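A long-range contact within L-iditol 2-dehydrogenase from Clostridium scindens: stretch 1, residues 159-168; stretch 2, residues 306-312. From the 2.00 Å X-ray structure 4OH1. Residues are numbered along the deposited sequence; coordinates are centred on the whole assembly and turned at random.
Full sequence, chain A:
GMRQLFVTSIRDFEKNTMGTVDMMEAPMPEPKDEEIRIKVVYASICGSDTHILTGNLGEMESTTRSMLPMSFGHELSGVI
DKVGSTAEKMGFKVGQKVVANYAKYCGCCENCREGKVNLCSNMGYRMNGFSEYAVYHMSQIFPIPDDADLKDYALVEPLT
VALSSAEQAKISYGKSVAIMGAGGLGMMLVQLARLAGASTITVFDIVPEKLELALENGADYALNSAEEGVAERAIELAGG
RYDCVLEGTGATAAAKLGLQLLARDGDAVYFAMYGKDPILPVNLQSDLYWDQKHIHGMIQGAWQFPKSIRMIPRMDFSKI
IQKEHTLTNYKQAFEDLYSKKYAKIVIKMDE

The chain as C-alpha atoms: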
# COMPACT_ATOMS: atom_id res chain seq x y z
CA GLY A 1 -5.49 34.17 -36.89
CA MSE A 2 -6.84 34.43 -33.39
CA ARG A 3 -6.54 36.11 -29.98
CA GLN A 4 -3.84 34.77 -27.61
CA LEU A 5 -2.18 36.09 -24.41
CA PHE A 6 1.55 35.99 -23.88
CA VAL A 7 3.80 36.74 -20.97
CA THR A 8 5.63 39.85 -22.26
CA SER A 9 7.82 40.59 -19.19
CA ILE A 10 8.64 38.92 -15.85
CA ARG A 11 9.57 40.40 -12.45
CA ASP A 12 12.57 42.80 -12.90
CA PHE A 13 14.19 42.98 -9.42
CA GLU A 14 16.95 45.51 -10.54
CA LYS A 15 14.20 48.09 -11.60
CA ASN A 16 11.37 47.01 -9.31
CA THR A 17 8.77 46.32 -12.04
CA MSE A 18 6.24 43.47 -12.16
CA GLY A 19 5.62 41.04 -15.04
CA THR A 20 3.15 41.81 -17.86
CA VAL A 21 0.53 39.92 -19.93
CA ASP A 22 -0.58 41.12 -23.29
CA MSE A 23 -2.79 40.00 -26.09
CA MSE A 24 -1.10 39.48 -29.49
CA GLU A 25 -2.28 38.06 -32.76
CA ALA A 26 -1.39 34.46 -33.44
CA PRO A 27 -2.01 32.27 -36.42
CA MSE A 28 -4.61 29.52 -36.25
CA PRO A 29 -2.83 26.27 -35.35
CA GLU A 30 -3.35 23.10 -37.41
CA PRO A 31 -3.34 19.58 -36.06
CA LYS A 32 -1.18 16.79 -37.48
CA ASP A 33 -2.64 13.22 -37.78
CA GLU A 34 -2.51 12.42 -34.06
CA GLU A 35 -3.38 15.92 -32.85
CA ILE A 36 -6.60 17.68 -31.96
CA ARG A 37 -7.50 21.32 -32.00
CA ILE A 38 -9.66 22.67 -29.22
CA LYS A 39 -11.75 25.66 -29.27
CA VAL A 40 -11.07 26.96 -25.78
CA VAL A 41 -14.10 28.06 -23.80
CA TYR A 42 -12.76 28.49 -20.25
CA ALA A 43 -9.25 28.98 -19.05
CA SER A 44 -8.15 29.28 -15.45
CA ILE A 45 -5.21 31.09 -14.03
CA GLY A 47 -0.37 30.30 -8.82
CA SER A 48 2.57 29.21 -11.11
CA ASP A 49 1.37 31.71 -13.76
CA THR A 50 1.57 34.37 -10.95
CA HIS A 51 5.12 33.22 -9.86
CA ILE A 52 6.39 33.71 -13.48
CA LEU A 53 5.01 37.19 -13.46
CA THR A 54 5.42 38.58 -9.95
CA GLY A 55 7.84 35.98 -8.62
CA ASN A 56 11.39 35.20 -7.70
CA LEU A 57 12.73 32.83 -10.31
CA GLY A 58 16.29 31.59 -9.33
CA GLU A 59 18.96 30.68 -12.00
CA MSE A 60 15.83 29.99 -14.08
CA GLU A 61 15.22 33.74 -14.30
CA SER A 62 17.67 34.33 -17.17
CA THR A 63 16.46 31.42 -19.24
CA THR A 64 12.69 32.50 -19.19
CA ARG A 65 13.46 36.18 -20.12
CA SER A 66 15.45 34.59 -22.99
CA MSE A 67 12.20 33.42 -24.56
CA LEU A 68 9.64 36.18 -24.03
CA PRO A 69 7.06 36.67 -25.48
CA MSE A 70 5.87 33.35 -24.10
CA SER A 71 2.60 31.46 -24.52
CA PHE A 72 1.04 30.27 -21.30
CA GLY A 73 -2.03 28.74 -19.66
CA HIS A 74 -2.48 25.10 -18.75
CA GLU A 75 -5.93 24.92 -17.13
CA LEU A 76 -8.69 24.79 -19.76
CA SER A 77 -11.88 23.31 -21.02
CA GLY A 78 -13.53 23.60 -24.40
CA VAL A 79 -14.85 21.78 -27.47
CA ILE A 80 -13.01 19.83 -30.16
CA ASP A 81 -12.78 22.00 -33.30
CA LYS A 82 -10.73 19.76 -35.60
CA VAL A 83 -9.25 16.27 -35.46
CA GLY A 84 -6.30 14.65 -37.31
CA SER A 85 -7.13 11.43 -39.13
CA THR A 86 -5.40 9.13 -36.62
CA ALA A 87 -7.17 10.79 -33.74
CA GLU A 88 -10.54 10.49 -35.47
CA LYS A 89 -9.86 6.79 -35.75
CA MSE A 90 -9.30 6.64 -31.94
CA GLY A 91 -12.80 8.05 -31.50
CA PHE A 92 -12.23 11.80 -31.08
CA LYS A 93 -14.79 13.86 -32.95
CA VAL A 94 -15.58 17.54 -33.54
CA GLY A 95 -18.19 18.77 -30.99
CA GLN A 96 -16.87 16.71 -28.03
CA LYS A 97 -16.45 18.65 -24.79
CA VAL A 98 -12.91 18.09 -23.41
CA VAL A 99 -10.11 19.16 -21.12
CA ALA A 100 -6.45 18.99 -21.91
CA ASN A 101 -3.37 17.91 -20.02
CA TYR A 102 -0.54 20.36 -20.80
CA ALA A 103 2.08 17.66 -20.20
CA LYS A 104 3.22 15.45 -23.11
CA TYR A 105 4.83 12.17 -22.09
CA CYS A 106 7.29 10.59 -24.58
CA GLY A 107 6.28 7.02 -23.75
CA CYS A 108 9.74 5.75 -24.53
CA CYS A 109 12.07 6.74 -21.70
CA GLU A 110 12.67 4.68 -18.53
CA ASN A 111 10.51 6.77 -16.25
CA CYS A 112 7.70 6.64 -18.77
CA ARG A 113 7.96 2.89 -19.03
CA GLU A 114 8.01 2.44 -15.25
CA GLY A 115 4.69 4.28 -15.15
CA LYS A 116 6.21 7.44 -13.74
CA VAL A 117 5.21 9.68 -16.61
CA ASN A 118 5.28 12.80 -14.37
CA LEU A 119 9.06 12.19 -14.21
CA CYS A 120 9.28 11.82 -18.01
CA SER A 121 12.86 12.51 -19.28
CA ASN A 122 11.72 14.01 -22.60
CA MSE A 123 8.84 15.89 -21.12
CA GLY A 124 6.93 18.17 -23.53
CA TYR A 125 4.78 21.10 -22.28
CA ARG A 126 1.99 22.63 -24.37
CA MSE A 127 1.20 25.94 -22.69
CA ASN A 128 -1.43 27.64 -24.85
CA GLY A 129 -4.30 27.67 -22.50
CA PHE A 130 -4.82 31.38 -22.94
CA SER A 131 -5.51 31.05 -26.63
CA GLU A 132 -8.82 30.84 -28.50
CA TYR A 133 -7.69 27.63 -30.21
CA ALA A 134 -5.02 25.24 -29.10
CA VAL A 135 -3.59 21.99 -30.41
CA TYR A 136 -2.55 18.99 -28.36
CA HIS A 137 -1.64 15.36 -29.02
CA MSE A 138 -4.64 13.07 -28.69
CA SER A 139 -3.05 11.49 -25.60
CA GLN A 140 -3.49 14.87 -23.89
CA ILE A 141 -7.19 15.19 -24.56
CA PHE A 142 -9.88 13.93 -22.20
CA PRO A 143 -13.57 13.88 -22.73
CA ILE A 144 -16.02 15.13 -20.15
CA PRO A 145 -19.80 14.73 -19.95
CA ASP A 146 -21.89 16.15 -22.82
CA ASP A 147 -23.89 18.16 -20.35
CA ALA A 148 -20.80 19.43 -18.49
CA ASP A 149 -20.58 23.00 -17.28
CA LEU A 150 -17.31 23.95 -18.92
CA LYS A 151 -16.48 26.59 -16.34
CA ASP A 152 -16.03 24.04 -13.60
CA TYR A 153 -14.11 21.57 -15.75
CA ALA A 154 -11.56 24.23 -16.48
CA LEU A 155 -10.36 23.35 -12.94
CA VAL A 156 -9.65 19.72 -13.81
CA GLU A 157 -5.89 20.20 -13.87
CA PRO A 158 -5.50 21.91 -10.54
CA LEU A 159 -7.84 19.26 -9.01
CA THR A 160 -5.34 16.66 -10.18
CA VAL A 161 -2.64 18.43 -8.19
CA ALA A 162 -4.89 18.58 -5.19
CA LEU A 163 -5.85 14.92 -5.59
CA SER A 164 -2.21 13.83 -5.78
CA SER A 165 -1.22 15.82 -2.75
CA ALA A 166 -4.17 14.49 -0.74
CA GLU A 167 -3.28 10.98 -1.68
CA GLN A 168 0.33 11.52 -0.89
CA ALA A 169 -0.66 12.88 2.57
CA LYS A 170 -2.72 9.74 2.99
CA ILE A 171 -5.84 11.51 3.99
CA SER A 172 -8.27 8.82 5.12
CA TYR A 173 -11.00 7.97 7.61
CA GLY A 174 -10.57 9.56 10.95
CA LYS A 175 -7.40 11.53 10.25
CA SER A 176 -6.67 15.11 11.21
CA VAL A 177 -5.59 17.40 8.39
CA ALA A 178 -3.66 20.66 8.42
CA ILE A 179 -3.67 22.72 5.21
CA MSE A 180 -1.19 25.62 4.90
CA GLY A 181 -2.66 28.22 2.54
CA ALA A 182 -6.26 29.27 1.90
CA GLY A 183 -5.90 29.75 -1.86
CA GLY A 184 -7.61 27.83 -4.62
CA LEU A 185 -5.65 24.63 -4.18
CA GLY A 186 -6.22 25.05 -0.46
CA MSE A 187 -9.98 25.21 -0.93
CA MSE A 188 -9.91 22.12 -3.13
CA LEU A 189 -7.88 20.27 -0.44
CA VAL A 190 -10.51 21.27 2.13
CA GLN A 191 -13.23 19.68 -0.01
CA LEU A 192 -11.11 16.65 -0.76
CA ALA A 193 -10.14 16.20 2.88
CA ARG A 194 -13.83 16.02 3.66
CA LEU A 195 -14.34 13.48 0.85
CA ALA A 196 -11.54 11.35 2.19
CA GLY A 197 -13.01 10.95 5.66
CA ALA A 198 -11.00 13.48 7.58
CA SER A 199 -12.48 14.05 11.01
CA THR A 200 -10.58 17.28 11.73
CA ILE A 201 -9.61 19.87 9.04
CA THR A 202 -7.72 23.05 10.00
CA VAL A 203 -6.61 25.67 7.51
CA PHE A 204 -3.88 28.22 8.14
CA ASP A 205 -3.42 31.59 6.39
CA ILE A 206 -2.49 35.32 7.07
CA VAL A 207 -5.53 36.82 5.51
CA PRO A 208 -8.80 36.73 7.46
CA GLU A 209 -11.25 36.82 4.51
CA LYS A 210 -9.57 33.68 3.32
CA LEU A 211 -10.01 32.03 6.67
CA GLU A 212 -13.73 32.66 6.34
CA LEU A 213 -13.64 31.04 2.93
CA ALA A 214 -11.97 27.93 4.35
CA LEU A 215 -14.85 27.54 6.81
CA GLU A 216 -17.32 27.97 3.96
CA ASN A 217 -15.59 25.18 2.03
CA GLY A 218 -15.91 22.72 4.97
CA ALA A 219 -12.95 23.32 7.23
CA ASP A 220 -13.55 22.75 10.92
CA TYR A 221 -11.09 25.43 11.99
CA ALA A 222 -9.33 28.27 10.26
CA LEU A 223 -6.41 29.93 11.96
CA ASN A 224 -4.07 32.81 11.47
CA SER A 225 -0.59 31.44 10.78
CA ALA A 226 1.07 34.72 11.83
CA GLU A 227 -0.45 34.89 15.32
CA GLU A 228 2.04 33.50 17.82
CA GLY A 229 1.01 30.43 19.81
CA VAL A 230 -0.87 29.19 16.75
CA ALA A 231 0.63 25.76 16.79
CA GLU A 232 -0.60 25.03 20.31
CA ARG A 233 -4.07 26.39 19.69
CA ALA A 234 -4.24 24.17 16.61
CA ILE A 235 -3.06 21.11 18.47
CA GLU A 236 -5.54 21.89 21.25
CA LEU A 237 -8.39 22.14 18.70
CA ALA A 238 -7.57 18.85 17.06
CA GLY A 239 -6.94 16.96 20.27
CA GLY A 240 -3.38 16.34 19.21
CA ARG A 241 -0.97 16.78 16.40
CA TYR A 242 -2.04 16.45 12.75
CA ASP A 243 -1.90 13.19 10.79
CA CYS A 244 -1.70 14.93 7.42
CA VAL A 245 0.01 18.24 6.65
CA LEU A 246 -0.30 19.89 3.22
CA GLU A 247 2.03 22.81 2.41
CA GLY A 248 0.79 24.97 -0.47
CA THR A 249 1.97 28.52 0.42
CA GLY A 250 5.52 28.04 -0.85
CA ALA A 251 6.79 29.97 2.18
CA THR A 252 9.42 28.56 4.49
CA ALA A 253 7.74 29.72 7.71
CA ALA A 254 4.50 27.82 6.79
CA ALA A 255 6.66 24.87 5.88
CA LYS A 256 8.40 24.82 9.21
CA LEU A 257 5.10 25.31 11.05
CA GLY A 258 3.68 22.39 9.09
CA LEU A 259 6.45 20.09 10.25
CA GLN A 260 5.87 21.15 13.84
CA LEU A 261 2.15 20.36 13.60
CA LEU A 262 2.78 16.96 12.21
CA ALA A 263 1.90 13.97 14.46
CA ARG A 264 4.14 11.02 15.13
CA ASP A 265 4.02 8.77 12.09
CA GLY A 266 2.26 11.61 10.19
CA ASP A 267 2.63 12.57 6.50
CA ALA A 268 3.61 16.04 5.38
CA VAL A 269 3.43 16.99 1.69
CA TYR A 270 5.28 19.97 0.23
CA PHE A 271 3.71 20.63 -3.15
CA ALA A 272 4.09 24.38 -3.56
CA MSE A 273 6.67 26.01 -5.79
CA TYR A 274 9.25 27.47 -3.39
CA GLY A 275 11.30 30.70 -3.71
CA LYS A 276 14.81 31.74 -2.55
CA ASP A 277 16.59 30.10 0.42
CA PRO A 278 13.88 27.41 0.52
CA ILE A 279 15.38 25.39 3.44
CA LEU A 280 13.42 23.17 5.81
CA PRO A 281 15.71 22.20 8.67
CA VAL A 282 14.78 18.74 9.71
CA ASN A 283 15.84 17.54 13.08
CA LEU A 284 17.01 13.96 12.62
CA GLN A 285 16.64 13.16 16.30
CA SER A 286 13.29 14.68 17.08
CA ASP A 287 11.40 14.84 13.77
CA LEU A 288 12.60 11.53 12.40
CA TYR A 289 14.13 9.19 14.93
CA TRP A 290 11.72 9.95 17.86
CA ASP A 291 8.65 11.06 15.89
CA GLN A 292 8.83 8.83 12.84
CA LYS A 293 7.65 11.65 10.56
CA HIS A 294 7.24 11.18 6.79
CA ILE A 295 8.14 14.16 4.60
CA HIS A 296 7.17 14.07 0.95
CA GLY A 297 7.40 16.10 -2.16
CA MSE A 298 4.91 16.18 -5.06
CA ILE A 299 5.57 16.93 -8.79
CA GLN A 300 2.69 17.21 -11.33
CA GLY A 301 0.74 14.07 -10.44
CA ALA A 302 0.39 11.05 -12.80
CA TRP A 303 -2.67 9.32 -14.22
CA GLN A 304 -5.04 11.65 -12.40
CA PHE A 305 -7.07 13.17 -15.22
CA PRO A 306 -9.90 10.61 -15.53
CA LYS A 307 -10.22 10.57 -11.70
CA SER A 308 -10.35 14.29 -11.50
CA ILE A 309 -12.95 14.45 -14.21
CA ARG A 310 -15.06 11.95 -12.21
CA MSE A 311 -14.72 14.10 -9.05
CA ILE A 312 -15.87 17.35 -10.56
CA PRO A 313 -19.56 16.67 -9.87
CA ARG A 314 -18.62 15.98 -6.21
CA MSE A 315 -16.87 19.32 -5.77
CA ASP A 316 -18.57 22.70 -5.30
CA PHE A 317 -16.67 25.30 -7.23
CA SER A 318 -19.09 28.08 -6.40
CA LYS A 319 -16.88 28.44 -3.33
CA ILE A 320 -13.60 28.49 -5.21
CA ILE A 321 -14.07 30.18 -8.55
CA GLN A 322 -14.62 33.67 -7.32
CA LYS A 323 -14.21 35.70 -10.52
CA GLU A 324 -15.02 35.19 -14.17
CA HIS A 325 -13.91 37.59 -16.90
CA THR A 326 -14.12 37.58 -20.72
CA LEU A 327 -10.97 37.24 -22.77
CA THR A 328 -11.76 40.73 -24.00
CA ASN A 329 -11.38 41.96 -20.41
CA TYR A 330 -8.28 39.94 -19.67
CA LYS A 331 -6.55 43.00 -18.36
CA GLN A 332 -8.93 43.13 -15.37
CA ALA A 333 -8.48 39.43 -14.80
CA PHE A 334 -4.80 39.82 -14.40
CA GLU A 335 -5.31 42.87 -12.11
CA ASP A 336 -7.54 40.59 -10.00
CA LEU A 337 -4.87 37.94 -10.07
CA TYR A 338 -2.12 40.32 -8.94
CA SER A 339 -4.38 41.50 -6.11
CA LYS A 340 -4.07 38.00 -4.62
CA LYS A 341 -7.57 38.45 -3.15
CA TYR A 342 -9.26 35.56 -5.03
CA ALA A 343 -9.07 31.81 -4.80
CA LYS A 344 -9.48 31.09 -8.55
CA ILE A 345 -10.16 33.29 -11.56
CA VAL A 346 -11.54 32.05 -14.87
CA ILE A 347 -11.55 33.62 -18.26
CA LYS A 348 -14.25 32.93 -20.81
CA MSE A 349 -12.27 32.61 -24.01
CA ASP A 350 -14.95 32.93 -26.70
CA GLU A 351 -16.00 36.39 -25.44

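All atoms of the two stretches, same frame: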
# COMPACT_ATOMS: atom_id res chain seq x y z
N LEU A 159 -7.30 20.37 -9.82
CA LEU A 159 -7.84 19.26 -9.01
C LEU A 159 -6.94 18.05 -9.06
O LEU A 159 -6.77 17.39 -8.03
CB LEU A 159 -9.25 18.91 -9.40
CG LEU A 159 -10.04 18.01 -8.45
CD1 LEU A 159 -10.28 18.74 -7.06
CD2 LEU A 159 -11.35 17.71 -9.07
N THR A 160 -6.30 17.74 -10.20
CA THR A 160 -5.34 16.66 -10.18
C THR A 160 -4.16 16.87 -9.22
O THR A 160 -3.60 15.92 -8.70
CB THR A 160 -4.71 16.35 -11.56
OG1 THR A 160 -3.89 17.46 -11.99
CG2 THR A 160 -5.79 16.05 -12.62
N VAL A 161 -3.68 18.11 -9.11
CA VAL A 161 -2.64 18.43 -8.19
C VAL A 161 -3.12 18.27 -6.74
O VAL A 161 -2.45 17.74 -5.89
CB VAL A 161 -2.15 19.88 -8.41
CG1 VAL A 161 -1.15 20.24 -7.33
CG2 VAL A 161 -1.47 20.01 -9.76
N ALA A 162 -4.32 18.74 -6.47
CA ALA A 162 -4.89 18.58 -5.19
C ALA A 162 -5.14 17.12 -4.85
O ALA A 162 -4.83 16.69 -3.70
CB ALA A 162 -6.15 19.39 -5.10
N LEU A 163 -5.64 16.33 -5.81
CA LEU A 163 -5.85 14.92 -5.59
C LEU A 163 -4.55 14.20 -5.30
O LEU A 163 -4.52 13.36 -4.41
CB LEU A 163 -6.53 14.23 -6.78
CG LEU A 163 -8.02 14.48 -6.90
CD1 LEU A 163 -8.48 14.27 -8.31
CD2 LEU A 163 -8.80 13.57 -6.02
N SER A 164 -3.49 14.50 -6.03
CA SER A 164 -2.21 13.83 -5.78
C SER A 164 -1.60 14.13 -4.42
O SER A 164 -0.98 13.28 -3.83
CB SER A 164 -1.15 14.26 -6.79
OG SER A 164 -1.67 14.02 -8.07
N SER A 165 -1.71 15.37 -4.01
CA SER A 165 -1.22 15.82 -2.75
C SER A 165 -2.04 15.19 -1.63
O SER A 165 -1.48 14.68 -0.67
CB SER A 165 -1.32 17.37 -2.69
OG SER A 165 -0.43 17.91 -3.68
N ALA A 166 -3.35 15.13 -1.76
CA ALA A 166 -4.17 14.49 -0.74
C ALA A 166 -3.83 13.04 -0.61
O ALA A 166 -3.72 12.53 0.50
CB ALA A 166 -5.65 14.65 -1.00
N GLU A 167 -3.60 12.38 -1.72
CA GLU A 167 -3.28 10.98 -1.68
C GLU A 167 -1.94 10.77 -1.10
O GLU A 167 -1.71 9.81 -0.39
CB GLU A 167 -3.33 10.40 -3.09
CG GLU A 167 -4.75 10.27 -3.56
CD GLU A 167 -4.92 9.89 -5.03
OE1 GLU A 167 -3.94 9.93 -5.81
OE2 GLU A 167 -6.09 9.56 -5.40
N GLN A 168 -1.02 11.64 -1.43
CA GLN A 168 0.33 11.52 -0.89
C GLN A 168 0.36 11.79 0.65
O GLN A 168 1.11 11.18 1.37
CB GLN A 168 1.25 12.47 -1.62
CG GLN A 168 2.66 12.41 -1.16
CD GLN A 168 3.29 11.03 -1.36
OE1 GLN A 168 3.96 10.81 -2.35
NE2 GLN A 168 3.14 10.13 -0.38
N PRO A 306 -8.57 11.23 -15.52
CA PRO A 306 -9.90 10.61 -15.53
C PRO A 306 -10.58 10.71 -14.15
O PRO A 306 -11.77 11.13 -14.06
CB PRO A 306 -9.61 9.16 -15.96
CG PRO A 306 -8.35 9.32 -16.79
CD PRO A 306 -7.54 10.31 -16.04
N LYS A 307 -9.79 10.43 -13.11
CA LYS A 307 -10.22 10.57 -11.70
C LYS A 307 -10.76 11.95 -11.37
O LYS A 307 -11.88 12.17 -10.83
CB LYS A 307 -9.05 10.18 -10.80
CG LYS A 307 -9.37 10.17 -9.32
CD LYS A 307 -8.16 10.07 -8.47
CE LYS A 307 -7.46 8.76 -8.65
NZ LYS A 307 -6.13 8.88 -8.08
N SER A 308 -9.98 12.91 -11.73
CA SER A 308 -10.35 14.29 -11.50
C SER A 308 -11.62 14.66 -12.22
O SER A 308 -12.52 15.36 -11.68
CB SER A 308 -9.19 15.17 -11.95
OG SER A 308 -9.51 16.53 -11.79
N ILE A 309 -11.73 14.22 -13.46
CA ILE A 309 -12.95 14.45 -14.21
C ILE A 309 -14.13 13.81 -13.52
O ILE A 309 -15.19 14.43 -13.40
CB ILE A 309 -12.77 13.93 -15.63
CG1 ILE A 309 -11.80 14.85 -16.37
CG2 ILE A 309 -14.07 13.85 -16.31
CD1 ILE A 309 -11.31 14.32 -17.69
N ARG A 310 -13.95 12.60 -12.96
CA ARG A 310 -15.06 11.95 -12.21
C ARG A 310 -15.45 12.65 -10.91
O ARG A 310 -16.60 12.59 -10.50
CB ARG A 310 -14.77 10.51 -11.93
CG ARG A 310 -14.79 9.67 -13.18
CD ARG A 310 -14.77 8.20 -12.83
NE ARG A 310 -13.53 7.78 -12.20
CZ ARG A 310 -12.43 7.47 -12.87
NH1 ARG A 310 -12.45 7.53 -14.19
NH2 ARG A 310 -11.32 7.09 -12.25
N MSE A 311 -14.50 13.37 -10.30
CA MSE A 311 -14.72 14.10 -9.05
C MSE A 311 -15.43 15.44 -9.19
O MSE A 311 -16.07 15.98 -8.26
CB MSE A 311 -13.41 14.37 -8.38
CG MSE A 311 -12.73 13.13 -7.86
SE MSE A 311 -13.81 12.21 -6.47
CE MSE A 311 -14.08 13.54 -5.05
N ILE A 312 -15.30 16.02 -10.36
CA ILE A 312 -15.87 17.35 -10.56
C ILE A 312 -17.29 17.43 -10.06
O ILE A 312 -17.57 18.34 -9.30
CB ILE A 312 -15.78 17.85 -12.02
CG1 ILE A 312 -14.33 17.99 -12.48
CG2 ILE A 312 -16.52 19.15 -12.20
CD1 ILE A 312 -13.58 19.12 -11.86

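Two helical segments far apart in sequence pack against each other here, and the apolar centre of their contact is built around Leu159 and Leu163 on the first and Met311 and Ile312 on the second, with Ser308 packed against both leucines. The helix axes approach to 9.3 Å with an angle of 103° between their N-to-C directions, so the helices cross nearly at right angles. Such a crossing confines the contact to a short patch, and the two stretches together bury 332 Å².

Leu159 and Leu163 stand one helical turn apart, linked by the backbone hydrogen bond from Leu163 N to Leu159 O (2.7 Å), and both direct their CA-to-CB bonds toward the second helix. Leu159, with chi1 in t and chi2 in p, brings CD2 to 3.8 Å from CD1 of Ile312 and to 4.0 Å from CB of Met311. Ile312 points its CA-to-CB bond sideways, but with both chi angles in m the end of its side chain comes nearer and reaches the leucine. Leu163, with chi1 in m and chi2 in t, meets Met311 more loosely, its CD2 lying 4.4 Å from CG of that residue. Met311 is a selenomethionine whose three chi angles are all in m. Its CB and CG face the two leucines, while the selenium lies farther from them, so the contact relies on the base of this side chain.

The nearest CA atoms across the contact are those of Thr160 and Ser308, 5.7 Å apart. The CA-to-CB bond of Ser308 points toward the first helix, and its small side chain touches three residues there. Its OG lies 3.4 Å from CB of Leu159, and its CB lies 3.6 Å from CG2 of Thr160 and 3.8 Å from CD1 of Leu163. These are packing contacts; the hydroxyl of Ser308 is hydrogen-bonded elsewhere in the structure. Thr160, its CA-to-CB bond sideways and chi1 in p, contributes its methyl group here. Its carbonyl oxygen accepts the intrahelical hydrogen bond from Ser164 OG (2.8 Å), as well as the backbone bond from Ser164 N (3.0 Å).

Toward the polar edge, Lys307 spans apolar and charged surroundings. Its aliphatic chain runs past Leu163, with CD 4.2 Å from CD1 of the leucine, and its amino group continues to Glu167, one turn farther along the first helix. There NZ of Lys307 donates a hydrogen bond to OE2 of Glu167 at 2.8 Å, part of a salt bridge and the only hydrogen bond between the stretches. Both CA-to-CB bonds point toward the opposing helix, and both residues are partly exposed. The lysine is mostly extended, with a bend at chi3 in m, whereas the glutamate combines chi1 in m with chi2 in t to carry its carboxylate outward from its helix. Leu163 thus joins the two parts of the contact, packing on Ser308 and Met311 while the aliphatic part of Lys307 passes it on the way to the salt bridge with Glu167.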